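Local coordinates for protein Abbfa_003403 (Acinetobacter baumannii, PDB 4ZXH) that works as a four-domain nonribosomal peptide synthetase, probably activating an amino acid, loading it onto phosphopantetheine, condensing it with an acyl partner and releasing the product by a thioesterase, at residues M723-E728 against E750-K755. Sequence-based numbering, arbitrary orientation.
Sequences MLLDSE and EKLLGK
With CG beside the backbone N (chi1 -58°) and chi2 at 177°, Leu-725, whose CA–CB bond points toward 750-755, sets both methyls against that segment. CD1 reaches the root of the Lys-751 side chain, 3.5 Å from its CB, and lies 4.0 Å from Lys-751 CD farther along that aliphatic chain. The same methyl meets Leu-752 CD2 at 4.2 Å, a looser apolar touch. CD2 takes the other lysine: Lys-755 CG lies 4.0 Å from Leu-725 CD2, the two side chains running past each other in opposite directions. Bends at chi2 (-70°) and again at chi4 bow the Lys-755 chain away and bring NZ back to 4.1 Å from Leu-725 CD2; NZ also makes a weak hydrogen bond to Trp-729 O. One leucine thus rests against two lysine stems and a buried leucine. Leu-725 also begins a type I beta turn that ends at Glu-728 and takes the chain out of the helix, and Ser-727 OG donates a hydrogen bond to Met-723 O (2.9 Å). Within the adenylation domain, the contact joins the C-terminal ends of helices 718-725 and 746-753, which belong to successive beta-alpha-beta crossovers linking parallel strands 713-716, 735-740 and 756-763, while Leu-724 packs on helix 699-709.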
loop_
_atom_site.group_PDB
_atom_site.type_symbol
_atom_site.label_atom_id
_atom_site.label_comp_id
_atom_site.label_asym_id
_atom_site.label_seq_id
_atom_site.Cartn_x
_atom_site.Cartn_y
_atom_site.Cartn_z
ATOM N N MET A 723 19.393 15.805 -13.416
ATOM C CA MET A 723 20.598 15.632 -14.242
ATOM C C MET A 723 21.858 16.101 -13.498
ATOM O O MET A 723 22.897 15.423 -13.493
ATOM C CB MET A 723 20.458 16.386 -15.568
ATOM C CG MET A 723 21.644 16.203 -16.506
ATOM S SD MET A 723 21.553 17.183 -18.024
ATOM C CE MET A 723 21.941 18.817 -17.405
ATOM N N LEU A 724 21.729 17.251 -12.846
ATOM C CA LEU A 724 22.795 17.849 -12.055
ATOM C C LEU A 724 23.213 16.982 -10.866
ATOM O O LEU A 724 24.396 16.719 -10.670
ATOM C CB LEU A 724 22.335 19.220 -11.574
ATOM C CG LEU A 724 23.328 20.363 -11.432
ATOM C CD1 LEU A 724 24.181 20.517 -12.680
ATOM C CD2 LEU A 724 22.528 21.617 -11.198
ATOM N N LEU A 725 22.247 16.525 -10.076
ATOM C CA LEU A 725 22.568 15.717 -8.898
ATOM C C LEU A 725 23.152 14.370 -9.288
ATOM O O LEU A 725 23.974 13.814 -8.565
ATOM C CB LEU A 725 21.332 15.512 -8.020
ATOM C CG LEU A 725 20.692 16.817 -7.537
ATOM C CD1 LEU A 725 19.432 16.555 -6.746
ATOM C CD2 LEU A 725 21.679 17.668 -6.736
ATOM N N ASP A 726 22.734 13.851 -10.435
ATOM C CA ASP A 726 23.220 12.557 -10.895
ATOM C C ASP A 726 24.580 12.696 -11.576
ATOM O O ASP A 726 25.130 11.712 -12.074
ATOM C CB ASP A 726 22.210 11.904 -11.844
ATOM N N SER A 727 25.121 13.914 -11.586
ATOM C CA SER A 727 26.430 14.169 -12.192
ATOM C C SER A 727 27.468 14.612 -11.165
ATOM O O SER A 727 28.398 15.353 -11.502
ATOM C CB SER A 727 26.327 15.229 -13.299
ATOM O OG SER A 727 25.585 14.762 -14.417
ATOM N N GLU A 728 27.303 14.147 -9.925
ATOM C CA GLU A 728 28.217 14.451 -8.819
ATOM C C GLU A 728 28.476 15.962 -8.681
ATOM O O GLU A 728 29.622 16.415 -8.689
ATOM C CB GLU A 728 29.535 13.687 -8.996
ATOM N N GLU A 750 14.724 16.731 -0.801
ATOM C CA GLU A 750 15.752 16.584 0.225
ATOM C C GLU A 750 17.135 16.701 -0.380
ATOM O O GLU A 750 18.005 17.334 0.208
ATOM C CB GLU A 750 15.636 15.270 0.987
ATOM C CG GLU A 750 15.060 15.470 2.391
ATOM C CD GLU A 750 16.046 16.098 3.382
ATOM O OE1 GLU A 750 17.208 15.645 3.444
ATOM O OE2 GLU A 750 15.659 17.066 4.084
ATOM N N LYS A 751 17.331 16.097 -1.549
ATOM C CA LYS A 751 18.612 16.188 -2.243
ATOM C C LYS A 751 18.963 17.645 -2.528
ATOM O O LYS A 751 20.093 18.067 -2.317
ATOM C CB LYS A 751 18.584 15.396 -3.551
ATOM C CG LYS A 751 18.623 13.872 -3.422
ATOM C CD LYS A 751 18.416 13.260 -4.811
ATOM C CE LYS A 751 18.509 11.746 -4.812
ATOM N NZ LYS A 751 19.912 11.328 -4.643
ATOM N N LEU A 752 17.991 18.417 -3.002
ATOM C CA LEU A 752 18.226 19.830 -3.301
ATOM C C LEU A 752 18.515 20.657 -2.044
ATOM O O LEU A 752 19.435 21.472 -2.028
ATOM C CB LEU A 752 17.030 20.429 -4.045
ATOM C CG LEU A 752 16.933 20.153 -5.546
ATOM C CD1 LEU A 752 15.789 20.935 -6.119
ATOM C CD2 LEU A 752 18.222 20.508 -6.269
ATOM N N LEU A 753 17.727 20.444 -0.993
ATOM C CA LEU A 753 17.853 21.227 0.235
ATOM C C LEU A 753 19.260 21.207 0.826
ATOM O O LEU A 753 19.691 22.181 1.445
ATOM C CB LEU A 753 16.852 20.735 1.271
ATOM C CG LEU A 753 15.468 21.328 1.048
ATOM C CD1 LEU A 753 14.444 20.780 2.046
ATOM C CD2 LEU A 753 15.577 22.838 1.143
ATOM N N GLY A 754 19.976 20.109 0.617
ATOM C CA GLY A 754 21.342 19.993 1.089
ATOM C C GLY A 754 22.388 20.465 0.097
ATOM O O GLY A 754 23.581 20.460 0.403
ATOM N N LYS A 755 21.946 20.884 -1.085
ATOM C CA LYS A 755 22.871 21.330 -2.123
ATOM C C LYS A 755 22.767 22.821 -2.438
ATOM O O LYS A 755 23.696 23.393 -3.012
ATOM C CB LYS A 755 22.659 20.521 -3.404
ATOM C CG LYS A 755 23.114 19.069 -3.305
ATOM C CD LYS A 755 24.630 18.949 -3.221
ATOM C CE LYS A 755 25.050 17.495 -3.033
ATOM N NZ LYS A 755 24.644 16.637 -4.177
#